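Local coordinates for protein CaaX farnesyltransferase alpha subunit Ram2 (Aspergillus fumigatus, PDB 4L9P) that forms the alpha subunit of protein farnesyltransferase, an enzyme that probably attaches a farnesyl group to proteins ending in a CaaX motif, at residues I28-L33 / S58-V63; L331-K335 / W346-I350; Q147-M151 / H179-D185; R94-F99 / H128-L132. The protein carries 1 engineered substitution. One frame throughout, in Å; residues are numbered along the deposited sequence. Where two conformers were deposited one is given.

Contact 1. Residues I28-L33 / S58-V63; sequences IKPIEL and SYLRAV. With EDO (1,2-ethanediol), chain G.
Arg61 leaves its helix with CG anti to the carbonyl carbon and then bends at chi3 (-79°), which brings its guanidinium round to the backbone of Ile31. It grips Ile31 O side-on: NE donates to that oxygen at 2.9 Å in a nearly straight bond, and NH2 reaches the same oxygen at 3.2 Å along a more bent path. The oxygen lies in the guanidinium plane. Arginine suits this place because two of its N-H groups can converge on one acceptor of an irregular loop. Ile31 is held at its nitrogen too, donating to Ser58 O at 3.0 Å; the same carbonyl also takes a weak bond from Ala62 N within the helix.

Farther back, Pro30 lies alongside Tyr59, and its CB sits 3.8 Å from the centroid of the Tyr59 ring, a CH-pi contact over the face. A water joins Tyr59 OH to Ile28 O. A small residue suits position 62, where Lys29 O comes within 3.2 Å of Ala62 CB. Ile28 extends past it, CD1 meeting Val63 CG1 at 3.8 Å.

Arg61 NH1 donates to O1 of an ethanediol, probably from the crystallisation liquor, at 2.8 Å, and to His194 O of the beta subunit Ram1. The arrangement is that of an extended N-terminal segment laid over helix 51-65, near one end of the helical-repeat alpha subunit and at its interface with the beta subunit.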
# COMPACT_ATOMS: atom_id res chain seq x y z
N ILE A 28 -22.90 22.52 28.77
CA ILE A 28 -21.68 22.69 27.96
C ILE A 28 -21.99 23.47 26.68
O ILE A 28 -23.03 23.30 26.10
CB ILE A 28 -20.98 21.34 27.73
CG1 ILE A 28 -19.52 21.55 27.32
CG2 ILE A 28 -21.75 20.48 26.73
CD1 ILE A 28 -18.71 20.23 27.23
N LYS A 29 -21.11 24.40 26.29
CA LYS A 29 -21.27 25.21 25.09
C LYS A 29 -20.47 24.60 23.94
O LYS A 29 -19.30 24.34 24.11
CB LYS A 29 -20.75 26.63 25.29
CG LYS A 29 -21.71 27.46 26.19
CD LYS A 29 -21.11 28.78 26.62
CE LYS A 29 -21.80 29.30 27.87
NZ LYS A 29 -21.25 30.62 28.30
N PRO A 30 -21.10 24.46 22.78
CA PRO A 30 -20.41 23.83 21.63
C PRO A 30 -19.35 24.78 21.09
O PRO A 30 -19.42 25.99 21.32
CB PRO A 30 -21.53 23.67 20.59
CG PRO A 30 -22.61 24.67 21.02
CD PRO A 30 -22.51 24.77 22.49
N ILE A 31 -18.35 24.21 20.43
CA ILE A 31 -17.32 24.99 19.75
C ILE A 31 -17.57 24.96 18.25
O ILE A 31 -17.46 23.90 17.62
CB ILE A 31 -15.92 24.43 20.03
CG1 ILE A 31 -15.57 24.52 21.52
CG2 ILE A 31 -14.85 25.15 19.15
CD1 ILE A 31 -14.22 23.89 21.79
N GLU A 32 -17.95 26.11 17.71
CA GLU A 32 -18.29 26.32 16.31
C GLU A 32 -17.13 25.96 15.38
O GLU A 32 -15.98 26.14 15.76
CB GLU A 32 -18.61 27.82 16.15
CG GLU A 32 -19.25 28.23 14.84
CD GLU A 32 -19.73 29.69 14.84
OE1 GLU A 32 -19.38 30.48 15.74
OE2 GLU A 32 -20.49 30.04 13.92
N LEU A 33 -17.43 25.48 14.18
CA LEU A 33 -16.40 25.17 13.17
C LEU A 33 -15.67 26.42 12.69
O LEU A 33 -16.28 27.45 12.39
CB LEU A 33 -17.03 24.48 11.97
CG LEU A 33 -16.16 24.24 10.75
CD1 LEU A 33 -15.03 23.27 11.07
CD2 LEU A 33 -17.01 23.71 9.58
N SER A 58 -19.71 20.08 16.64
CA SER A 58 -19.39 21.22 17.49
C SER A 58 -19.50 20.85 19.00
O SER A 58 -18.68 21.29 19.82
CB SER A 58 -20.28 22.42 17.11
OG SER A 58 -20.09 22.77 15.73
N TYR A 59 -20.45 20.01 19.34
CA TYR A 59 -20.51 19.48 20.72
C TYR A 59 -19.34 18.51 20.98
O TYR A 59 -18.78 18.48 22.07
CB TYR A 59 -21.89 18.79 21.01
CG TYR A 59 -22.91 19.82 21.42
CD1 TYR A 59 -23.65 20.51 20.47
CD2 TYR A 59 -23.01 20.20 22.74
CE1 TYR A 59 -24.57 21.53 20.86
CE2 TYR A 59 -23.89 21.22 23.11
CZ TYR A 59 -24.65 21.84 22.17
OH TYR A 59 -25.56 22.84 22.51
N LEU A 60 -18.92 17.73 19.96
CA LEU A 60 -17.79 16.84 20.18
C LEU A 60 -16.50 17.65 20.46
O LEU A 60 -15.70 17.28 21.35
CB LEU A 60 -17.61 15.94 18.92
CG LEU A 60 -16.51 14.89 19.19
CD1 LEU A 60 -16.96 13.86 20.22
CD2 LEU A 60 -16.04 14.18 17.89
N ARG A 61 -16.31 18.73 19.74
CA ARG A 61 -15.14 19.57 20.01
C ARG A 61 -15.15 20.02 21.48
O ARG A 61 -14.12 19.99 22.15
CB ARG A 61 -15.09 20.81 19.11
CG ARG A 61 -14.50 20.51 17.75
CD ARG A 61 -14.23 21.80 16.94
NE ARG A 61 -15.49 22.21 16.38
CZ ARG A 61 -16.00 21.84 15.21
NH1 ARG A 61 -15.32 21.12 14.31
NH2 ARG A 61 -17.20 22.27 14.93
N ALA A 62 -16.32 20.41 21.99
CA ALA A 62 -16.39 20.88 23.36
C ALA A 62 -16.12 19.78 24.37
O ALA A 62 -15.40 20.00 25.35
CB ALA A 62 -17.80 21.51 23.62
N VAL A 63 -16.73 18.62 24.21
CA VAL A 63 -16.48 17.55 25.18
C VAL A 63 -15.03 17.10 25.16
O VAL A 63 -14.45 16.81 26.21
CB VAL A 63 -17.49 16.36 25.12
CG1 VAL A 63 -18.86 16.85 25.59
CG2 VAL A 63 -17.59 15.73 23.75
C1 EDO G . -17.39 19.67 11.06
O1 EDO G . -17.07 20.08 12.38
C2 EDO G . -16.19 19.05 10.39
O2 EDO G . -15.65 17.96 11.16
O HOH W 1 -25.76 23.37 25.14
O HOH W 2 -20.36 24.71 13.49

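Contact 2. Residues L331-K335 / W346-I350; sequences LTLLK and WEYRI
Glu347 OE2, in one of the two conformers of this side chain, is gripped by two cations: Lys335 NZ from across the contact, at 3.1 Å, and Arg343 NE from its own helix. The lysine nitrogen meets the oxygen on its anti side, somewhat out of the carboxylate plane. Lys335 gets there with CG between its backbone N and carbonyl carbon (chi1 87°) and the rest of its chain extended. A long side chain suits the spot, because its methylenes span the gap between the helices, CD lying beside Glu347 CG, and set the charge at the carboxylate; the lysine runs roughly perpendicular to the glutamate.

Trp346 buries more surface here than any other residue of the contact. Leu334 CB stands over one face of the indole, 3.6 Å from the centroid of the five-membered ring of Trp346, in a CH-pi contact, while Leu334 CD1 continues over the six-membered ring. A bond from NE1 to Asp339 O, in the turn between the helices, helps to hold the indole's rotation.

Helices 323-338 and 343-362 thus form an antiparallel alpha-alpha hairpin: the axes of the two short segments come within 9.5 Å and their N-to-C directions differ by 162°. Leu331 supplies much of its apolar packing. Its CD2 touches Trp346 CE3 at 3.6 Å, and its CD1 lies 3.7 Å from Arg349 CB. Leu331 and Ile350 run antiparallel, flank against flank, Leu331 CB being 3.7 Å from Ile350 CG1. Only the base of Arg349 joins this packing: its chain bends at chi2 and chi3, carrying the guanidinium away to Asp312 and Glu316 of helix 304-317 and to Gln352.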
# COMPACT_ATOMS: atom_id res chain seq x y z
N LEU A 331 12.09 -20.51 -19.05
CA LEU A 331 11.85 -19.08 -18.98
C LEU A 331 11.43 -18.50 -20.33
O LEU A 331 10.68 -17.53 -20.43
CB LEU A 331 13.09 -18.40 -18.42
CG LEU A 331 13.33 -18.69 -16.92
CD1 LEU A 331 14.79 -18.38 -16.59
CD2 LEU A 331 12.46 -17.76 -16.00
N THR A 332 11.95 -19.11 -21.41
CA THR A 332 11.54 -18.76 -22.75
C THR A 332 10.06 -19.11 -23.01
O THR A 332 9.33 -18.30 -23.62
CB THR A 332 12.48 -19.43 -23.76
OG1 THR A 332 13.81 -18.95 -23.53
CG2 THR A 332 12.05 -19.03 -25.15
N LEU A 333 9.62 -20.27 -22.53
CA LEU A 333 8.19 -20.57 -22.63
C LEU A 333 7.34 -19.50 -21.91
O LEU A 333 6.28 -19.13 -22.41
CB LEU A 333 7.87 -21.95 -22.07
CG LEU A 333 8.47 -23.10 -22.87
CD1 LEU A 333 8.26 -24.44 -22.17
CD2 LEU A 333 7.81 -23.14 -24.22
N LEU A 334 7.78 -19.07 -20.73
CA LEU A 334 7.04 -18.05 -19.98
C LEU A 334 7.04 -16.73 -20.76
O LEU A 334 5.98 -16.11 -20.88
CB LEU A 334 7.68 -17.86 -18.61
CG LEU A 334 7.36 -19.03 -17.65
CD1 LEU A 334 8.30 -19.06 -16.46
CD2 LEU A 334 5.87 -18.95 -17.11
N LYS A 335 8.19 -16.30 -21.27
CA LYS A 335 8.24 -15.01 -21.88
C LYS A 335 7.50 -14.96 -23.22
O LYS A 335 6.97 -13.91 -23.59
CB LYS A 335 9.70 -14.52 -21.96
CG LYS A 335 10.43 -14.91 -23.11
CD LYS A 335 11.88 -14.33 -23.07
CE LYS A 335 12.48 -14.45 -24.46
NZ LYS A 335 13.86 -14.06 -24.45
N TRP A 346 11.47 -12.40 -16.67
CA TRP A 346 12.00 -13.70 -17.15
C TRP A 346 13.37 -13.49 -17.84
O TRP A 346 14.27 -14.32 -17.64
CB TRP A 346 11.08 -14.36 -18.16
CG TRP A 346 9.63 -14.50 -17.65
CD1 TRP A 346 8.52 -14.19 -18.36
CD2 TRP A 346 9.15 -15.03 -16.37
NE1 TRP A 346 7.36 -14.45 -17.61
CE2 TRP A 346 7.72 -14.99 -16.40
CE3 TRP A 346 9.78 -15.53 -15.20
CZ2 TRP A 346 6.93 -15.40 -15.32
CZ3 TRP A 346 8.98 -15.95 -14.14
CH2 TRP A 346 7.59 -15.87 -14.19
N GLU A 347 13.55 -12.39 -18.58
CA GLU A 347 14.82 -12.19 -19.27
C GLU A 347 15.91 -11.85 -18.25
O GLU A 347 17.06 -12.24 -18.44
CB GLU A 347 14.71 -11.14 -20.39
CG GLU A 347 13.86 -11.61 -21.57
CD GLU A 347 13.72 -10.62 -22.74
OE1 GLU A 347 14.03 -9.41 -22.60
OE2 GLU A 347 13.23 -11.05 -23.79
N TYR A 348 15.55 -11.14 -17.18
CA TYR A 348 16.51 -10.87 -16.08
C TYR A 348 16.97 -12.23 -15.47
O TYR A 348 18.17 -12.43 -15.21
CB TYR A 348 15.87 -9.98 -15.02
CG TYR A 348 16.65 -9.82 -13.75
CD1 TYR A 348 17.74 -8.97 -13.71
CD2 TYR A 348 16.26 -10.47 -12.56
CE1 TYR A 348 18.47 -8.77 -12.54
CE2 TYR A 348 16.99 -10.28 -11.38
CZ TYR A 348 18.08 -9.42 -11.36
OH TYR A 348 18.81 -9.24 -10.21
N ARG A 349 16.03 -13.16 -15.26
CA ARG A 349 16.38 -14.48 -14.74
C ARG A 349 17.28 -15.21 -15.72
O ARG A 349 18.28 -15.81 -15.32
CB ARG A 349 15.17 -15.35 -14.42
CG ARG A 349 14.35 -14.80 -13.23
CD ARG A 349 15.09 -15.06 -11.89
NE ARG A 349 15.12 -16.50 -11.62
CZ ARG A 349 16.20 -17.20 -11.29
NH1 ARG A 349 17.41 -16.61 -11.20
NH2 ARG A 349 16.08 -18.51 -11.04
N ILE A 350 16.95 -15.16 -17.02
CA ILE A 350 17.84 -15.77 -18.05
C ILE A 350 19.24 -15.16 -17.97
O ILE A 350 20.23 -15.89 -18.04
CB ILE A 350 17.26 -15.57 -19.46
CG1 ILE A 350 15.97 -16.41 -19.60
CG2 ILE A 350 18.29 -16.00 -20.53
CD1 ILE A 350 15.13 -16.15 -20.84

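Contact 3. Residues Q147-M151 / H179-D185; sequences QDFLM and HPREIQD
His179 opens the second segment with Gln147 above one face of its ring: Gln147 NE2 lies 3.2 Å over the plane, toward the rim, and the amide stands steeply to the ring. As N-cap, His179 accepts at ND1 from Arg181 N at 3.1 Å. Arg181 then bends at chi2 and chi3, which folds its guanidinium back between two acids. End-on, NH1 and NH2 both meet a single oxygen, Asp148 OD1, with Arg181 NH2 at 2.9 Å from it; side-on, Arg181 NE reaches Asp185 OD1 at 2.9 Å and NH2 takes Asp185 OD2. Flat, with N-H pairs on more than one edge, arginine suits linking two carboxylates, NH2 serving both. Glu182, next along, accepts from Gln147 NE2 at its OE2, 2.9 Å away and on the anti side of the carboxylate. Asp185 ends the segment, its OD2 3.4 Å from Met151 CG, whose flexible chain curls against it.

Helices 146-156 and 180-192, from successive prenyltransferase alpha repeats of the TPR clan, run nearly parallel here, their directions 14° apart. Helix 161-174 joins in through Arg167, which bridges to both Glu182 and Asp185, and helix 197-208 through His202, bonded to Glu182 OE1.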
# COMPACT_ATOMS: atom_id res chain seq x y z
N GLN A 147 -15.35 -16.07 16.59
CA GLN A 147 -14.95 -16.65 15.27
C GLN A 147 -16.16 -16.66 14.32
O GLN A 147 -16.03 -16.35 13.11
CB GLN A 147 -14.33 -18.04 15.46
CG GLN A 147 -12.96 -17.97 16.14
CD GLN A 147 -12.52 -19.31 16.64
OE1 GLN A 147 -13.32 -20.08 17.19
NE2 GLN A 147 -11.23 -19.64 16.46
N ASP A 148 -17.35 -16.96 14.82
CA ASP A 148 -18.52 -16.94 13.96
C ASP A 148 -18.82 -15.54 13.41
O ASP A 148 -19.25 -15.42 12.26
CB ASP A 148 -19.78 -17.41 14.75
CG ASP A 148 -19.86 -18.92 14.85
OD1 ASP A 148 -18.94 -19.63 14.44
OD2 ASP A 148 -20.87 -19.40 15.38
N PHE A 149 -18.62 -14.50 14.22
CA PHE A 149 -18.83 -13.17 13.69
C PHE A 149 -17.84 -12.90 12.55
O PHE A 149 -18.22 -12.29 11.50
CB PHE A 149 -18.66 -12.06 14.76
CG PHE A 149 -18.99 -10.72 14.18
CD1 PHE A 149 -20.31 -10.46 13.82
CD2 PHE A 149 -18.01 -9.79 13.91
CE1 PHE A 149 -20.64 -9.29 13.15
CE2 PHE A 149 -18.34 -8.55 13.29
CZ PHE A 149 -19.64 -8.33 12.89
N LEU A 150 -16.57 -13.28 12.71
CA LEU A 150 -15.61 -13.03 11.63
C LEU A 150 -16.09 -13.81 10.38
O LEU A 150 -15.96 -13.27 9.25
CB LEU A 150 -14.21 -13.50 12.02
CG LEU A 150 -13.72 -12.78 13.28
CD1 LEU A 150 -12.28 -13.22 13.52
CD2 LEU A 150 -13.85 -11.26 13.19
N MET A 151 -16.65 -15.01 10.52
CA MET A 151 -17.17 -15.71 9.35
C MET A 151 -18.40 -15.06 8.75
O MET A 151 -18.59 -15.18 7.53
CB MET A 151 -17.47 -17.16 9.69
CG MET A 151 -16.17 -17.95 10.03
SD MET A 151 -14.95 -17.96 8.70
CE MET A 151 -15.54 -19.36 7.75
N HIS A 179 -5.84 -23.89 17.33
CA HIS A 179 -7.31 -23.99 17.62
C HIS A 179 -8.02 -24.53 16.37
O HIS A 179 -7.84 -23.98 15.27
CB HIS A 179 -7.80 -22.60 18.00
CG HIS A 179 -9.23 -22.52 18.42
ND1 HIS A 179 -10.32 -22.72 17.58
CD2 HIS A 179 -9.73 -22.25 19.66
CE1 HIS A 179 -11.43 -22.55 18.29
NE2 HIS A 179 -11.09 -22.27 19.55
N PRO A 180 -8.89 -25.54 16.47
CA PRO A 180 -9.35 -26.21 15.26
C PRO A 180 -10.26 -25.32 14.44
O PRO A 180 -10.32 -25.54 13.21
CB PRO A 180 -10.14 -27.42 15.78
CG PRO A 180 -10.24 -27.22 17.22
CD PRO A 180 -9.20 -26.31 17.72
N ARG A 181 -10.91 -24.31 15.03
CA ARG A 181 -11.77 -23.44 14.17
C ARG A 181 -10.93 -22.56 13.26
O ARG A 181 -11.42 -22.12 12.23
CB ARG A 181 -12.71 -22.57 14.97
CG ARG A 181 -13.99 -23.31 15.36
CD ARG A 181 -14.89 -23.59 14.13
NE ARG A 181 -15.24 -22.30 13.50
CZ ARG A 181 -16.12 -21.41 13.96
NH1 ARG A 181 -16.86 -21.65 15.07
NH2 ARG A 181 -16.29 -20.27 13.35
N GLU A 182 -9.68 -22.29 13.63
CA GLU A 182 -8.87 -21.44 12.73
C GLU A 182 -8.58 -22.21 11.46
O GLU A 182 -8.81 -21.66 10.35
CB GLU A 182 -7.57 -21.02 13.44
CG GLU A 182 -7.80 -19.97 14.55
CD GLU A 182 -8.53 -18.73 14.04
OE1 GLU A 182 -8.10 -18.20 12.98
OE2 GLU A 182 -9.53 -18.27 14.62
N ILE A 183 -8.09 -23.42 11.55
CA ILE A 183 -7.88 -24.22 10.34
C ILE A 183 -9.18 -24.57 9.66
O ILE A 183 -9.26 -24.54 8.42
CB ILE A 183 -6.96 -25.41 10.63
CG1 ILE A 183 -6.37 -25.94 9.36
CG2 ILE A 183 -7.66 -26.52 11.47
CD1 ILE A 183 -5.20 -24.92 8.83
N GLN A 184 -10.23 -24.91 10.42
CA GLN A 184 -11.48 -25.28 9.78
C GLN A 184 -12.06 -24.10 9.01
O GLN A 184 -12.59 -24.30 7.88
CB GLN A 184 -12.49 -25.72 10.85
CG GLN A 184 -13.90 -25.95 10.32
CD GLN A 184 -14.83 -26.35 11.46
OE1 GLN A 184 -14.45 -27.15 12.35
NE2 GLN A 184 -16.01 -25.72 11.50
N ASP A 185 -11.96 -22.88 9.55
CA ASP A 185 -12.53 -21.73 8.83
C ASP A 185 -11.70 -21.42 7.57
O ASP A 185 -12.28 -21.12 6.53
CB ASP A 185 -12.62 -20.51 9.77
CG ASP A 185 -13.71 -20.66 10.82
OD1 ASP A 185 -14.47 -21.69 10.82
OD2 ASP A 185 -13.81 -19.75 11.65

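Contact 4. Residues R94-F99 / H128-L132; sequences RAKILF and HRQVL. With EDO (1,2-ethanediol), chain I.
Ala95 and His128 meet where helices 88-100 and 123-133 run side by side in nearly the same direction, the axes of the two short segments coming within 11.0 Å and their N-to-C directions differing by 22°. They come from successive prenyltransferase alpha repeats of the TPR clan, in which helices stack side by side into a solenoid.

Apolar packing carries the contact. Ala95 CB rests at the edge of the imidazole, 3.8 Å from His128 CE1; the small alanine lets the ring come close to the helix. Ala95 CB also reaches Val131 CG1. Deeper in, Leu98 CD1 packs 3.9 Å from Leu132 CD2, methyl against methyl, and touches the imidazole edge as well. At the more exposed margin the broad ring of Phe99 bridges the gap: its CE2 lies 4.0 Å from Val131 CG1, a branch brought over by being anti to the backbone N (chi1 170°), and the ring edge faces Val131 O.

No hydrogen bond crosses between the two segments; the polar link runs through a third helix. Glu108 of helix 105-118 accepts from His128 NE2 at one carboxylate oxygen and from Arg94 NH2 at the other, so one acid takes a polar group from each helix. Trp111 adds a cation-pi contact to Arg94, and Thr77 a hydrogen bond.

The last kind of contact is with an ethanediol, probably from the crystallisation liquor, on another side of helix 123-133: Gln130, its chain extended, donates from NE2 to O2 of this ethanediol at 2.8 Å.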
# COMPACT_ATOMS: atom_id res chain seq x y z
N ARG A 94 -14.24 7.64 21.80
CA ARG A 94 -15.19 6.65 22.31
C ARG A 94 -14.48 5.60 23.15
O ARG A 94 -14.97 5.27 24.23
CB ARG A 94 -15.97 6.00 21.13
CG ARG A 94 -16.95 4.95 21.58
CD ARG A 94 -17.77 4.40 20.40
NE ARG A 94 -18.77 3.45 20.89
CZ ARG A 94 -20.02 3.78 21.19
NH1 ARG A 94 -20.40 5.05 21.09
NH2 ARG A 94 -20.86 2.83 21.62
N ALA A 95 -13.35 5.05 22.66
CA ALA A 95 -12.72 4.03 23.44
C ALA A 95 -12.23 4.57 24.79
O ALA A 95 -12.31 3.87 25.80
CB ALA A 95 -11.52 3.42 22.66
N LYS A 96 -11.71 5.80 24.79
CA LYS A 96 -11.31 6.41 26.08
C LYS A 96 -12.48 6.43 27.05
O LYS A 96 -12.32 6.05 28.22
CB LYS A 96 -10.84 7.84 25.86
CG LYS A 96 -9.50 7.95 25.19
CD LYS A 96 -9.17 9.47 25.11
CE LYS A 96 -7.79 9.73 24.54
NZ LYS A 96 -7.55 11.21 24.62
N ILE A 97 -13.66 6.84 26.57
CA ILE A 97 -14.83 6.93 27.47
C ILE A 97 -15.23 5.54 27.97
O ILE A 97 -15.48 5.35 29.15
CB ILE A 97 -16.04 7.53 26.74
CG1 ILE A 97 -15.74 8.96 26.26
CG2 ILE A 97 -17.27 7.50 27.68
CD1 ILE A 97 -16.73 9.50 25.24
N LEU A 98 -15.26 4.53 27.12
CA LEU A 98 -15.67 3.20 27.52
C LEU A 98 -14.79 2.69 28.64
O LEU A 98 -15.29 2.15 29.60
CB LEU A 98 -15.54 2.24 26.32
CG LEU A 98 -16.55 2.49 25.21
CD1 LEU A 98 -16.08 1.70 23.95
CD2 LEU A 98 -17.92 1.99 25.64
N PHE A 99 -13.47 2.85 28.50
CA PHE A 99 -12.59 2.40 29.57
C PHE A 99 -12.73 3.27 30.85
O PHE A 99 -12.81 2.72 31.97
CB PHE A 99 -11.17 2.33 29.05
CG PHE A 99 -10.94 1.13 28.21
CD1 PHE A 99 -10.81 -0.15 28.79
CD2 PHE A 99 -10.84 1.24 26.83
CE1 PHE A 99 -10.60 -1.29 27.98
CE2 PHE A 99 -10.61 0.12 26.05
CZ PHE A 99 -10.50 -1.14 26.62
N HIS A 128 -10.82 -0.53 16.45
CA HIS A 128 -11.57 -0.37 17.71
C HIS A 128 -11.81 -1.75 18.28
O HIS A 128 -11.71 -1.96 19.50
CB HIS A 128 -12.89 0.33 17.41
CG HIS A 128 -13.66 0.69 18.63
ND1 HIS A 128 -13.26 1.69 19.49
CD2 HIS A 128 -14.87 0.26 19.06
CE1 HIS A 128 -14.18 1.83 20.44
NE2 HIS A 128 -15.18 0.97 20.21
N ARG A 129 -12.13 -2.74 17.45
CA ARG A 129 -12.38 -4.10 17.94
C ARG A 129 -11.13 -4.64 18.66
O ARG A 129 -11.22 -5.26 19.74
CB ARG A 129 -12.78 -5.04 16.80
CG ARG A 129 -13.40 -6.34 17.34
CD ARG A 129 -13.79 -7.26 16.17
NE ARG A 129 -14.75 -8.28 16.63
CZ ARG A 129 -16.07 -8.11 16.67
NH1 ARG A 129 -16.63 -6.98 16.19
NH2 ARG A 129 -16.83 -9.08 17.23
N GLN A 130 -9.96 -4.40 18.07
CA GLN A 130 -8.71 -4.87 18.67
C GLN A 130 -8.41 -4.13 20.01
O GLN A 130 -8.00 -4.76 21.01
CB GLN A 130 -7.57 -4.58 17.69
CG GLN A 130 -6.19 -4.98 18.22
CD GLN A 130 -5.08 -4.77 17.15
OE1 GLN A 130 -5.31 -4.92 15.92
NE2 GLN A 130 -3.91 -4.37 17.61
N VAL A 131 -8.72 -2.85 20.05
CA VAL A 131 -8.55 -2.05 21.30
C VAL A 131 -9.41 -2.68 22.41
O VAL A 131 -8.92 -2.86 23.52
CB VAL A 131 -8.93 -0.56 21.03
CG1 VAL A 131 -9.01 0.24 22.35
CG2 VAL A 131 -7.87 0.04 20.10
N LEU A 132 -10.66 -3.00 22.11
CA LEU A 132 -11.53 -3.56 23.12
C LEU A 132 -11.14 -4.96 23.50
O LEU A 132 -11.01 -5.29 24.70
CB LEU A 132 -12.96 -3.62 22.60
CG LEU A 132 -13.62 -2.30 22.18
CD1 LEU A 132 -14.98 -2.63 21.48
CD2 LEU A 132 -13.79 -1.39 23.36
C1 EDO I . -4.38 -1.93 21.85
O1 EDO I . -3.55 -0.96 21.21
C2 EDO I . -4.67 -3.01 20.83
O2 EDO I . -3.46 -3.47 20.21

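Along the chain the contacts come in the order 1, 4, 3, 2. Contact 1 and contact 2 lie on opposite sides of the chain's centre, about 63 Å between centres, and both have residues that touch the beta subunit Ram1. Contacts 3 and 4 reach no other protein chain. Their centres are about 24 Å apart, yet they touch: Phe149 CD2 of contact 3 packs 3.6 Å from Arg129 NH2 of contact 4. Contact 4 also comes within about 6 Å of contact 1, nearest atoms, without touching it. Contact 2 stands apart, its nearest atoms about 28 Å from those of contact 3. The complex holds a farnesyl analogue and a CaaX peptide; all four contacts are structural packing.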